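Local coordinates for proteasome activator protein PA26 (Trypanosoma brucei, PDB 1YAR) that probably docks as a ring on the end of the 20S proteasome and opens its entrance gate, as 11S (PA28-type) activators do, at residues Glu92-Arg95 with Thr96-Ile100; His117-Leu120 with Lys121-Glu125; Asp124-Ile128 with Lys129-Ser133; Glu135-Ser139 with Gly140-Thr144; Ala213-Asn216 with Ala217-Asn221. All blocks are in the same frame, centred on the assembly; numbering follows the deposited sequence.

Interaction 1 of 5, residues Glu92-Arg95 with Thr96-Ile100; sequences ETIR and TVIAI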
loop_
_atom_site.group_PDB
_atom_site.type_symbol
_atom_site.label_atom_id
_atom_site.label_comp_id
_atom_site.label_asym_id
_atom_site.label_seq_id
_atom_site.Cartn_x
_atom_site.Cartn_y
_atom_site.Cartn_z
ATOM N N GLU O 92 63.839 -68.512 -51.212
ATOM C CA GLU O 92 64.822 -67.570 -50.675
ATOM C C GLU O 92 64.734 -66.197 -51.333
ATOM O O GLU O 92 64.999 -65.188 -50.687
ATOM C CB GLU O 92 66.239 -68.132 -50.783
ATOM C CG GLU O 92 66.502 -69.337 -49.880
ATOM C CD GLU O 92 66.688 -68.975 -48.415
ATOM O OE1 GLU O 92 66.901 -67.791 -48.080
ATOM O OE2 GLU O 92 66.628 -69.895 -47.572
ATOM N N THR O 93 64.354 -66.163 -52.616
ATOM C CA THR O 93 64.069 -64.905 -53.296
ATOM C C THR O 93 62.913 -64.186 -52.606
ATOM O O THR O 93 63.013 -62.990 -52.322
ATOM C CB THR O 93 63.763 -65.183 -54.778
ATOM O OG1 THR O 93 64.953 -65.705 -55.388
ATOM C CG2 THR O 93 63.443 -63.893 -55.544
ATOM N N ILE O 94 61.821 -64.902 -52.333
ATOM C CA ILE O 94 60.685 -64.259 -51.651
ATOM C C ILE O 94 61.099 -63.784 -50.265
ATOM O O ILE O 94 60.759 -62.677 -49.860
ATOM C CB ILE O 94 59.444 -65.151 -51.566
ATOM C CG1 ILE O 94 59.014 -65.613 -52.964
ATOM C CG2 ILE O 94 58.303 -64.352 -50.886
ATOM C CD1 ILE O 94 57.894 -66.663 -52.970
ATOM N N ARG O 95 61.826 -64.647 -49.564
ATOM C CA ARG O 95 62.318 -64.370 -48.234
ATOM C C ARG O 95 63.064 -63.045 -48.240
ATOM O O ARG O 95 62.794 -62.171 -47.417
ATOM C CB ARG O 95 63.241 -65.514 -47.812
ATOM C CG ARG O 95 63.455 -65.681 -46.342
ATOM C CD ARG O 95 63.549 -67.161 -45.929
ATOM N NE ARG O 95 64.589 -67.396 -44.930
ATOM C CZ ARG O 95 64.463 -67.142 -43.632
ATOM N NH1 ARG O 95 63.329 -66.646 -43.155
ATOM N NH2 ARG O 95 65.469 -67.395 -42.806
ATOM N N THR O 96 63.988 -62.903 -49.195
ATOM C CA THR O 96 64.841 -61.719 -49.318
ATOM C C THR O 96 64.006 -60.464 -49.545
ATOM O O THR O 96 64.229 -59.462 -48.896
ATOM C CB THR O 96 65.848 -61.910 -50.477
ATOM O OG1 THR O 96 66.765 -62.935 -50.111
ATOM C CG2 THR O 96 66.749 -60.661 -50.636
ATOM N N VAL O 97 63.051 -60.541 -50.464
ATOM C CA VAL O 97 62.185 -59.396 -50.800
ATOM C C VAL O 97 61.478 -58.877 -49.541
ATOM O O VAL O 97 61.414 -57.654 -49.276
ATOM C CB VAL O 97 61.157 -59.788 -51.870
ATOM C CG1 VAL O 97 60.049 -58.737 -52.005
ATOM C CG2 VAL O 97 61.846 -60.034 -53.226
ATOM N N ILE O 98 60.965 -59.809 -48.745
ATOM C CA ILE O 98 60.355 -59.422 -47.458
ATOM C C ILE O 98 61.376 -58.933 -46.417
ATOM O O ILE O 98 61.238 -57.829 -45.868
ATOM C CB ILE O 98 59.490 -60.579 -46.904
ATOM C CG1 ILE O 98 58.435 -60.985 -47.942
ATOM C CG2 ILE O 98 58.830 -60.149 -45.599
ATOM C CD1 ILE O 98 57.782 -62.344 -47.657
ATOM N N ALA O 99 62.401 -59.739 -46.146
ATOM C CA ALA O 99 63.318 -59.457 -45.045
ATOM C C ALA O 99 64.037 -58.115 -45.164
ATOM O O ALA O 99 64.293 -57.450 -44.152
ATOM C CB ALA O 99 64.328 -60.589 -44.857
ATOM N N ILE O 100 64.352 -57.703 -46.388
ATOM C CA ILE O 100 65.018 -56.413 -46.588
ATOM C C ILE O 100 64.044 -55.226 -46.541
ATOM O O ILE O 100 64.462 -54.082 -46.754
ATOM C CB ILE O 100 65.871 -56.398 -47.922
ATOM C CG1 ILE O 100 64.955 -56.456 -49.152
ATOM C CG2 ILE O 100 66.853 -57.558 -47.922
ATOM C CD1 ILE O 100 65.717 -56.485 -50.527
#
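Thr-96 grips Glu-92 O twice within the final turns of helix 71-99, one of the long helices of the 11S-activator four-helix bundle. The backbone N and the hydroxyl OG1 of Thr-96 each come to 2.9 Å from Glu-92 O. They arrive from opposite faces of the carbonyl plane, so a single acceptor is clamped between two donors. OG1 can curl back one turn because it stands anti to its own carbonyl carbon, beside the backbone N (chi1 -68°). The helical bonds Val-97 N to Thr-93 O, Ile-98 N to Ile-94 O and Ala-99 N to Arg-95 O continue the turn; the last is 2.8 Å long.

Polar ends turn to partners beyond the helix. OE1 of Glu-92 binds Thr-209 and its OE2 binds His-206, both of the second subunit, and Thr-96 OG1 also meets that Thr-209. Arg-95 NE lies 3.9 Å from Glu-92 OE1, a long salt bridge, and the guanidinium also pairs with Asp-124 on helix 111-130. Both pairings hold for one of two conformers of Arg-95, and the close approach to Asp-124 is doubtful in detail.

Apolar contacts form on another side. Ile-94 and Ile-98 run alongside each other, pointing the same way, against Ile-123 and Leu-120 of helix 111-130. Val-97 swings a methyl over the preceding turn, CG2 lying 3.3 Å from Thr-93 O. The two isoleucines meet through unlike branches: the short branch CG2 of Ile-94 touches the far methyl CD1 of Ile-98 at 3.8 Å.

Interaction 2 of 5, residues His117-Leu120 with Lys121-Glu125; sequences HAVL and KIIDE
The carboxylate of Asp-124 lays one face over the carbonyl oxygen of Leu-120, one turn earlier in helix 111-130. Leu-120 O stands almost squarely above Asp-124 CG at 3.1 Å, and 3.3 Å from Asp-124 OD2. No hydrogen bond joins these acceptors; Leu-120 O is taken instead by the backbone N of Asp-124 at 2.8 Å. At the carboxylate edge OD1 makes a salt bridge with Arg-95 on helix 71-99; its modelled geometry is doubtful and Arg-95 has two conformers. The other flat group, the imidazole of His-117, stays clear of the following turn; only the backbone takes part, His-117 O accepting from Lys-121 N.

Ile-122 straddles two carbonyls of the previous turn. Its CG1 sits between the backbone N and the carbonyl carbon (chi1 80°), an uncommon choice in a helix, and comes within 3.3 Å of Val-119 O, while its CG2 lies 3.4 Å from Ala-118 O. A second conformer is also present for this side chain. Val-119 and Ile-123 cross obliquely, CG1 of the valine meeting CD1 of the isoleucine at 3.8 Å. Lys-121 rests its CB 3.3 Å from His-117 O and sends an extended chain outward.

Three sides of an amphipathic bundle helix result. Leu-120 and Ile-123 pack on helix 71-99, Val-119 and Ile-122 on helix 183-226, and Lys-121 lies on the exposed side. Leu-120 O over the carboxylate face would probably repel it; Asp-124 N on the same oxygen probably eases this, and Arg-95 may help, though its contact is too close to trust in detail.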
loop_
_atom_site.group_PDB
_atom_site.type_symbol
_atom_site.label_atom_id
_atom_site.label_comp_id
_atom_site.label_asym_id
_atom_site.label_seq_id
_atom_site.Cartn_x
_atom_site.Cartn_y
_atom_site.Cartn_z
ATOM N N HIS O 117 56.191 -61.023 -40.808
ATOM C CA HIS O 117 56.611 -62.170 -39.996
ATOM C C HIS O 117 55.736 -63.428 -40.238
ATOM O O HIS O 117 56.250 -64.551 -40.277
ATOM C CB HIS O 117 56.698 -61.798 -38.500
ATOM C CG HIS O 117 57.806 -60.838 -38.178
ATOM N ND1 HIS O 117 59.120 -61.075 -38.523
ATOM C CD2 HIS O 117 57.802 -59.661 -37.508
ATOM C CE1 HIS O 117 59.872 -60.068 -38.108
ATOM N NE2 HIS O 117 59.098 -59.197 -37.487
ATOM N N ALA O 118 54.429 -63.249 -40.431
ATOM C CA ALA O 118 53.552 -64.388 -40.709
ATOM C C ALA O 118 53.881 -65.074 -42.046
ATOM O O ALA O 118 53.937 -66.315 -42.124
ATOM C CB ALA O 118 52.099 -63.974 -40.664
ATOM N N VAL O 119 54.127 -64.285 -43.091
ATOM C CA VAL O 119 54.487 -64.903 -44.395
ATOM C C VAL O 119 55.911 -65.501 -44.363
ATOM O O VAL O 119 56.153 -66.594 -44.904
ATOM C CB VAL O 119 54.236 -63.950 -45.593
ATOM C CG1 VAL O 119 54.664 -64.617 -46.920
ATOM C CG2 VAL O 119 52.763 -63.542 -45.657
ATOM N N LEU O 120 56.835 -64.844 -43.668
ATOM C CA LEU O 120 58.177 -65.398 -43.499
ATOM C C LEU O 120 58.129 -66.729 -42.743
ATOM O O LEU O 120 58.872 -67.652 -43.062
ATOM C CB LEU O 120 59.091 -64.410 -42.779
ATOM C CG LEU O 120 59.602 -63.243 -43.641
ATOM C CD1 LEU O 120 60.250 -62.186 -42.770
ATOM C CD2 LEU O 120 60.577 -63.758 -44.717
ATOM N N LYS O 121 57.248 -66.815 -41.746
ATOM C CA LYS O 121 57.046 -68.052 -40.994
ATOM C C LYS O 121 56.617 -69.222 -41.895
ATOM O O LYS O 121 57.186 -70.313 -41.795
ATOM C CB LYS O 121 56.024 -67.846 -39.853
ATOM C CG LYS O 121 55.857 -69.084 -38.962
ATOM C CD LYS O 121 54.810 -68.874 -37.857
ATOM C CE LYS O 121 54.878 -70.041 -36.849
ATOM N NZ LYS O 121 53.561 -70.254 -36.162
ATOM N N ILE O 122 55.640 -69.000 -42.774
ATOM C CA ILE O 122 55.174 -70.082 -43.650
ATOM C C ILE O 122 56.206 -70.443 -44.728
ATOM O O ILE O 122 56.286 -71.595 -45.150
ATOM C CB ILE O 122 53.771 -69.813 -44.269
ATOM C CG1 ILE O 122 53.850 -68.864 -45.462
ATOM C CG2 ILE O 122 52.790 -69.313 -43.221
ATOM C CD1 ILE O 122 52.565 -68.789 -46.261
ATOM N N ILE O 123 56.998 -69.467 -45.162
ATOM C CA ILE O 123 58.094 -69.768 -46.109
ATOM C C ILE O 123 59.213 -70.531 -45.414
ATOM O O ILE O 123 59.751 -71.488 -45.971
ATOM C CB ILE O 123 58.606 -68.526 -46.852
ATOM C CG1 ILE O 123 57.461 -67.933 -47.678
ATOM C CG2 ILE O 123 59.647 -68.947 -47.897
ATOM C CD1 ILE O 123 57.739 -66.549 -48.195
ATOM N N ASP O 124 59.541 -70.133 -44.186
ATOM C CA ASP O 124 60.452 -70.920 -43.343
ATOM C C ASP O 124 60.010 -72.378 -43.157
ATOM O O ASP O 124 60.835 -73.300 -43.258
ATOM C CB ASP O 124 60.596 -70.278 -41.969
ATOM C CG ASP O 124 61.435 -69.017 -41.993
ATOM O OD1 ASP O 124 62.162 -68.779 -42.994
ATOM O OD2 ASP O 124 61.424 -68.190 -41.040
ATOM N N GLU O 125 58.727 -72.575 -42.845
ATOM C CA GLU O 125 58.153 -73.920 -42.724
ATOM C C GLU O 125 58.308 -74.699 -44.030
ATOM O O GLU O 125 58.670 -75.874 -44.018
ATOM C CB GLU O 125 56.663 -73.872 -42.343
ATOM C CG GLU O 125 56.110 -75.237 -41.903
ATOM C CD GLU O 125 54.598 -75.268 -41.694
ATOM O OE1 GLU O 125 53.956 -74.186 -41.649
ATOM O OE2 GLU O 125 54.037 -76.386 -41.598
#

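Interaction 3 of 5, residues Asp124-Ile128 with Lys129-Ser133; sequences DELEI and KTLGS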
loop_
_atom_site.group_PDB
_atom_site.type_symbol
_atom_site.label_atom_id
_atom_site.label_comp_id
_atom_site.label_asym_id
_atom_site.label_seq_id
_atom_site.Cartn_x
_atom_site.Cartn_y
_atom_site.Cartn_z
ATOM N N ASP O 124 59.541 -70.133 -44.186
ATOM C CA ASP O 124 60.452 -70.920 -43.343
ATOM C C ASP O 124 60.010 -72.378 -43.157
ATOM O O ASP O 124 60.835 -73.300 -43.258
ATOM C CB ASP O 124 60.596 -70.278 -41.969
ATOM C CG ASP O 124 61.435 -69.017 -41.993
ATOM O OD1 ASP O 124 62.162 -68.779 -42.994
ATOM O OD2 ASP O 124 61.424 -68.190 -41.040
ATOM N N GLU O 125 58.727 -72.575 -42.845
ATOM C CA GLU O 125 58.153 -73.920 -42.724
ATOM C C GLU O 125 58.308 -74.699 -44.030
ATOM O O GLU O 125 58.670 -75.874 -44.018
ATOM C CB GLU O 125 56.663 -73.872 -42.343
ATOM C CG GLU O 125 56.110 -75.237 -41.903
ATOM C CD GLU O 125 54.598 -75.268 -41.694
ATOM O OE1 GLU O 125 53.956 -74.186 -41.649
ATOM O OE2 GLU O 125 54.037 -76.386 -41.598
ATOM N N LEU O 126 58.022 -74.048 -45.149
ATOM C CA LEU O 126 58.255 -74.672 -46.455
ATOM C C LEU O 126 59.702 -75.141 -46.608
ATOM O O LEU O 126 59.946 -76.289 -46.983
ATOM C CB LEU O 126 57.853 -73.727 -47.596
ATOM C CG LEU O 126 58.297 -74.085 -49.022
ATOM C CD1 LEU O 126 57.603 -75.350 -49.488
ATOM C CD2 LEU O 126 57.978 -72.933 -49.973
ATOM N N GLU O 127 60.657 -74.262 -46.313
ATOM C CA GLU O 127 62.072 -74.570 -46.544
ATOM C C GLU O 127 62.663 -75.561 -45.565
ATOM O O GLU O 127 63.424 -76.454 -45.962
ATOM C CB GLU O 127 62.911 -73.289 -46.507
ATOM C CG GLU O 127 62.602 -72.308 -47.615
ATOM C CD GLU O 127 63.651 -71.215 -47.684
ATOM O OE1 GLU O 127 64.828 -71.526 -47.449
ATOM O OE2 GLU O 127 63.316 -70.051 -47.951
ATOM N N ILE O 128 62.324 -75.400 -44.289
ATOM C CA ILE O 128 62.919 -76.208 -43.230
ATOM C C ILE O 128 62.158 -77.527 -43.041
ATOM O O ILE O 128 62.758 -78.607 -43.001
ATOM C CB ILE O 128 62.972 -75.412 -41.895
ATOM C CG1 ILE O 128 63.741 -74.084 -42.043
ATOM C CG2 ILE O 128 63.520 -76.274 -40.756
ATOM C CD1 ILE O 128 65.066 -74.164 -42.764
ATOM N N LYS O 129 60.840 -77.438 -42.926
ATOM C CA LYS O 129 60.052 -78.614 -42.623
ATOM C C LYS O 129 59.620 -79.379 -43.871
ATOM O O LYS O 129 59.939 -80.555 -43.990
ATOM C CB LYS O 129 58.852 -78.263 -41.750
ATOM C CG LYS O 129 59.234 -77.691 -40.398
ATOM C CD LYS O 129 57.977 -77.328 -39.624
ATOM C CE LYS O 129 58.280 -76.873 -38.197
ATOM N NZ LYS O 129 57.004 -76.412 -37.525
ATOM N N THR O 130 58.905 -78.723 -44.788
ATOM C CA THR O 130 58.345 -79.410 -45.962
ATOM C C THR O 130 59.454 -79.995 -46.859
ATOM O O THR O 130 59.332 -81.138 -47.327
ATOM C CB THR O 130 57.459 -78.453 -46.778
ATOM O OG1 THR O 130 56.590 -77.733 -45.898
ATOM C CG2 THR O 130 56.501 -79.217 -47.701
ATOM N N LEU O 131 60.512 -79.205 -47.091
ATOM C CA LEU O 131 61.609 -79.619 -47.971
ATOM C C LEU O 131 62.701 -80.358 -47.219
ATOM O O LEU O 131 63.592 -80.940 -47.845
ATOM C CB LEU O 131 62.203 -78.415 -48.715
ATOM C CG LEU O 131 61.256 -77.670 -49.672
ATOM C CD1 LEU O 131 61.991 -76.470 -50.249
ATOM C CD2 LEU O 131 60.665 -78.582 -50.785
ATOM N N GLY O 132 62.678 -80.283 -45.888
ATOM C CA GLY O 132 63.674 -80.949 -45.049
ATOM C C GLY O 132 65.116 -80.573 -45.392
ATOM O O GLY O 132 65.978 -81.435 -45.527
ATOM N N SER O 133 65.381 -79.282 -45.510
ATOM C CA SER O 133 66.635 -78.800 -46.098
ATOM C C SER O 133 67.773 -78.701 -45.099
ATOM O O SER O 133 68.931 -78.610 -45.488
ATOM C CB SER O 133 66.415 -77.436 -46.725
ATOM O OG SER O 133 65.968 -76.511 -45.749
#
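Glu-125 O accepts from both Lys-129 N and Thr-130 N as helix 111-130 widens into a pi-type turn in its last residues, and Leu-131 N continues the wider spacing by binding Leu-126 O. The two donors differ: Thr-130 N, at 3.0 Å from Glu-125 O, makes a straight bond (166°), whereas Lys-129 N approaches the same oxygen at a bent 136°. Gly-132 then leaves helical geometry with positive phi, and its CA-H contacts Ile-128 O at 3.2 Å.

Thr-130 adds its hydroxyl, OG1 reaching Glu-125 O in a weak bond of 3.4 Å. On the surface, the aliphatic part of Lys-129 lies across Glu-125, CD touching CG at 3.6 Å; NZ of Lys-129 remains 5.0 Å from Glu-125 OE2, too far for a salt bridge, though the opposite charges may still attract weakly. Inside, Leu-126 CD1 faces Thr-130 CB at 4.1 Å, and Leu-126, Thr-130 and Leu-131 all meet Leu-207 of helix 183-226. Ile-128 packs on Pro-143 of the second subunit.

Ser-133 folds back on the last turns. Its OG lies between its own backbone N and carbonyl carbon (chi1 59°) and turns to Glu-127, while its N makes a weak bond to that same carbonyl. OG approaches from above the carbonyl plane, 2.6 Å from Glu-127 O.

Interaction 4 of 5, residues Glu135-Ser139 with Gly140-Thr144; sequences EKSGS and GGAPT
Gly-138 O and Gly-141 N close a tight bend through a single hydrogen bond of 3.0 Å. The N-H points fairly straight at the oxygen (154°), yet the donor stands above the carbonyl plane of Gly-138. Ser-139 and Gly-140 occupy the two corners.

Beside this bond the contacts are van der Waals. Ser-137 directs its CB at the chain leaving the bend, 3.5 Å from Gly-141 O. Ala-142 meets the same serine from across, its CB lying 4.1 Å from both CB and OG of Ser-137. Ser-139 tucks OG between its backbone N and carbonyl carbon (chi1 60°), 3.4 Å from Gly-140 N but poorly angled for a bond.

The bend is a type I beta turn, set in the loop that links helix 111-130 to helix 150-166. Gly-141 follows its corners with positive phi (76°), a conformation that glycine adopts easily.

Bonds to other copies of the protein flank the turn. Backbone groups of Glu-135 and Lys-136 bind the second subunit, those of Ser-139, Ala-142 and Thr-144 the third. Ser-137 OG has a weak bond from Lys-136 of the third subunit, and Ser-139 packs on Ser-139 of both neighbours.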
loop_
_atom_site.group_PDB
_atom_site.type_symbol
_atom_site.label_atom_id
_atom_site.label_comp_id
_atom_site.label_asym_id
_atom_site.label_seq_id
_atom_site.Cartn_x
_atom_site.Cartn_y
_atom_site.Cartn_z
ATOM N N GLU O 135 70.442 -79.598 -41.983
ATOM C CA GLU O 135 71.377 -80.655 -41.634
ATOM C C GLU O 135 70.841 -81.546 -40.503
ATOM O O GLU O 135 71.137 -82.739 -40.457
ATOM C CB GLU O 135 72.696 -79.977 -41.242
ATOM C CG GLU O 135 73.762 -80.809 -40.544
ATOM C CD GLU O 135 74.923 -79.930 -40.056
ATOM O OE1 GLU O 135 74.906 -78.701 -40.343
ATOM O OE2 GLU O 135 75.833 -80.452 -39.362
ATOM N N LYS O 136 70.057 -80.966 -39.591
ATOM C CA LYS O 136 69.448 -81.730 -38.503
ATOM C C LYS O 136 68.068 -81.164 -38.200
ATOM O O LYS O 136 67.906 -79.950 -38.075
ATOM C CB LYS O 136 70.308 -81.652 -37.227
ATOM C CG LYS O 136 71.705 -82.272 -37.329
ATOM C CD LYS O 136 72.425 -82.256 -35.966
ATOM C CE LYS O 136 73.940 -82.317 -36.154
ATOM N NZ LYS O 136 74.667 -81.970 -34.897
ATOM N N SER O 137 67.079 -82.042 -38.066
ATOM C CA SER O 137 65.723 -81.603 -37.735
ATOM C C SER O 137 65.596 -81.234 -36.244
ATOM O O SER O 137 66.285 -81.802 -35.388
ATOM C CB SER O 137 64.677 -82.634 -38.200
ATOM O OG SER O 137 64.818 -83.873 -37.532
ATOM N N GLY O 138 64.740 -80.260 -35.940
ATOM C CA GLY O 138 64.572 -79.794 -34.570
ATOM C C GLY O 138 63.755 -80.745 -33.704
ATOM O O GLY O 138 63.462 -81.890 -34.101
ATOM N N SER O 139 63.371 -80.271 -32.519
ATOM C CA SER O 139 62.589 -81.088 -31.572
ATOM C C SER O 139 61.169 -81.323 -32.090
ATOM O O SER O 139 60.420 -82.126 -31.537
ATOM C CB SER O 139 62.546 -80.413 -30.195
ATOM O OG SER O 139 61.938 -79.143 -30.298
ATOM N N GLY O 140 60.798 -80.607 -33.146
ATOM C CA GLY O 140 59.502 -80.783 -33.791
ATOM C C GLY O 140 59.504 -81.947 -34.777
ATOM O O GLY O 140 58.489 -82.227 -35.406
ATOM N N GLY O 141 60.652 -82.612 -34.905
ATOM C CA GLY O 141 60.807 -83.775 -35.767
ATOM C C GLY O 141 60.901 -83.399 -37.235
ATOM O O GLY O 141 61.214 -82.250 -37.584
ATOM N N ALA O 142 60.612 -84.371 -38.097
ATOM C CA ALA O 142 60.630 -84.143 -39.537
ATOM C C ALA O 142 59.298 -84.615 -40.125
ATOM O O ALA O 142 59.140 -85.806 -40.440
ATOM C CB ALA O 142 61.829 -84.880 -40.174
ATOM N N PRO O 143 58.338 -83.687 -40.242
ATOM C CA PRO O 143 56.961 -84.034 -40.603
ATOM C C PRO O 143 56.747 -84.390 -42.094
ATOM O O PRO O 143 55.701 -84.939 -42.465
ATOM C CB PRO O 143 56.174 -82.769 -40.226
ATOM C CG PRO O 143 57.187 -81.617 -40.372
ATOM C CD PRO O 143 58.508 -82.237 -40.027
ATOM N N THR O 144 57.715 -84.095 -42.945
ATOM C CA THR O 144 57.565 -84.414 -44.358
ATOM C C THR O 144 57.928 -85.902 -44.559
ATOM O O THR O 144 58.812 -86.423 -43.864
ATOM C CB THR O 144 58.444 -83.440 -45.192
ATOM O OG1 THR O 144 58.162 -83.577 -46.593
ATOM C CG2 THR O 144 59.912 -83.801 -45.065
#

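Interaction 5 of 5, residues Ala213-Asn216 with Ala217-Asn221; sequences AVIN and AYLLN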
loop_
_atom_site.group_PDB
_atom_site.type_symbol
_atom_site.label_atom_id
_atom_site.label_comp_id
_atom_site.label_asym_id
_atom_site.label_seq_id
_atom_site.Cartn_x
_atom_site.Cartn_y
_atom_site.Cartn_z
ATOM N N ALA O 213 49.246 -73.021 -50.558
ATOM C CA ALA O 213 49.010 -72.162 -49.385
ATOM C C ALA O 213 49.849 -70.886 -49.477
ATOM O O ALA O 213 49.366 -69.810 -49.135
ATOM C CB ALA O 213 49.350 -72.922 -48.080
ATOM N N VAL O 214 51.105 -71.010 -49.920
ATOM C CA VAL O 214 52.007 -69.837 -50.041
ATOM C C VAL O 214 51.598 -68.887 -51.190
ATOM O O VAL O 214 51.618 -67.663 -51.031
ATOM C CB VAL O 214 53.520 -70.227 -50.147
ATOM C CG1 VAL O 214 54.393 -68.992 -50.306
ATOM C CG2 VAL O 214 54.000 -70.991 -48.885
ATOM N N ILE O 215 51.196 -69.447 -52.323
ATOM C CA ILE O 215 50.658 -68.613 -53.424
ATOM C C ILE O 215 49.525 -67.752 -52.890
ATOM O O ILE O 215 49.525 -66.530 -53.066
ATOM C CB ILE O 215 50.158 -69.487 -54.580
ATOM C CG1 ILE O 215 51.339 -70.231 -55.224
ATOM C CG2 ILE O 215 49.387 -68.627 -55.635
ATOM C CD1 ILE O 215 50.902 -71.480 -55.977
ATOM N N ASN O 216 48.567 -68.396 -52.215
ATOM C CA ASN O 216 47.436 -67.671 -51.634
ATOM C C ASN O 216 47.882 -66.603 -50.647
ATOM O O ASN O 216 47.427 -65.463 -50.730
ATOM C CB ASN O 216 46.416 -68.637 -51.007
ATOM C CG ASN O 216 45.206 -67.923 -50.406
ATOM O OD1 ASN O 216 44.399 -67.328 -51.131
ATOM N ND2 ASN O 216 45.043 -68.036 -49.080
ATOM N N ALA O 217 48.762 -66.967 -49.717
ATOM C CA ALA O 217 49.204 -66.039 -48.678
ATOM C C ALA O 217 49.950 -64.840 -49.279
ATOM O O ALA O 217 49.786 -63.714 -48.825
ATOM C CB ALA O 217 50.089 -66.745 -47.703
ATOM N N TYR O 218 50.790 -65.091 -50.283
ATOM C CA TYR O 218 51.545 -63.985 -50.884
ATOM C C TYR O 218 50.596 -63.024 -51.589
ATOM O O TYR O 218 50.677 -61.808 -51.406
ATOM C CB TYR O 218 52.609 -64.502 -51.871
ATOM C CG TYR O 218 53.390 -63.379 -52.519
ATOM C CD1 TYR O 218 54.563 -62.892 -51.933
ATOM C CD2 TYR O 218 52.922 -62.765 -53.687
ATOM C CE1 TYR O 218 55.276 -61.832 -52.516
ATOM C CE2 TYR O 218 53.617 -61.700 -54.271
ATOM C CZ TYR O 218 54.793 -61.260 -53.694
ATOM O OH TYR O 218 55.501 -60.215 -54.256
ATOM N N LEU O 219 49.705 -63.566 -52.404
ATOM C CA LEU O 219 48.857 -62.738 -53.262
ATOM C C LEU O 219 47.826 -61.960 -52.449
ATOM O O LEU O 219 47.434 -60.862 -52.833
ATOM C CB LEU O 219 48.190 -63.584 -54.354
ATOM C CG LEU O 219 49.153 -64.191 -55.393
ATOM C CD1 LEU O 219 48.417 -65.176 -56.254
ATOM C CD2 LEU O 219 49.785 -63.118 -56.270
ATOM N N LEU O 220 47.411 -62.506 -51.302
ATOM C CA LEU O 220 46.513 -61.744 -50.429
ATOM C C LEU O 220 47.212 -60.663 -49.623
ATOM O O LEU O 220 46.569 -59.680 -49.231
ATOM C CB LEU O 220 45.766 -62.666 -49.461
ATOM C CG LEU O 220 44.781 -63.647 -50.104
ATOM C CD1 LEU O 220 44.284 -64.574 -49.020
ATOM C CD2 LEU O 220 43.613 -62.944 -50.837
ATOM N N ASN O 221 48.502 -60.849 -49.347
ATOM C CA ASN O 221 49.216 -59.982 -48.402
ATOM C C ASN O 221 50.312 -59.085 -48.986
ATOM O O ASN O 221 50.945 -58.328 -48.242
ATOM C CB ASN O 221 49.832 -60.829 -47.281
ATOM C CG ASN O 221 48.775 -61.476 -46.414
ATOM O OD1 ASN O 221 48.061 -60.782 -45.654
ATOM N ND2 ASN O 221 48.637 -62.792 -46.529
#
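Asn-216 and Leu-220 meet one turn apart near the end of helix 183-226, on the side turned to the third subunit. The leucine methyl CD1 lies off the outer end of the amide, raised from its plane and 3.5 Å from both OD1 and ND2 of Asn-216. With CG anti to the backbone N (chi1 -179°), that amide reaches outward, where OD1 accepts from Arg-19 and ND2 donates to Ile-102 O, both of the third subunit. Its backbone oxygen is used as well, Asn-216 O taking Leu-220 N at 3.0 Å.

The other backbone donors follow the helical pattern: Ala-217 N to Ala-213 O, Tyr-218 N to Val-214 O at 2.8 Å, and Leu-219 N to Ile-215 O. At Asn-221 a side chain joins in. ND2 of Asn-221 bonds Ala-217 O at 2.7 Å, in the carbonyl plane and on a lone pair, while Asn-221 N goes to Tyr-218 O at 3.1 Å and only weakly to Ala-217 O. OD1 of Asn-221 accepts from His-105 N of the third subunit. Tyr-218 OH is bound by Glu-24 and Ser-27 of helix 24-57.

Towards that helix, Ile-215 and Leu-219 lie side by side, CG2 on CD1 at 3.6 Å. Both buried asparagine amides thus have partners for oxygen and nitrogen alike, which probably repays the cost of burying these polar groups at the interface.

How the interactions relate
Interactions 1 to 5 follow in chain order, interaction 1 ending helix 71-99, interactions 2 and 3 sharing helix 111-130 and overlapping at Asp-124 and Glu-125, interaction 4 in the loop after it, and interaction 5 on helix 183-226. Helix 111-130 links the others: the centre of interaction 2 is 11 Å from those of interactions 1 and 5. Ile-123 and Ile-122 of interaction 2 pack on Val-214 of interaction 5, whose Tyr-218 also touches Ile-94 of interaction 1. Thr-144 OG1 of interaction 4 probably bonds Thr-130 O of interaction 3. Interactions 1, 3 and 4 touch the second subunit, interactions 2, 4 and 5 the third, so the bundle helices and the loop after helix 111-130 both contribute to the contacts between subunits.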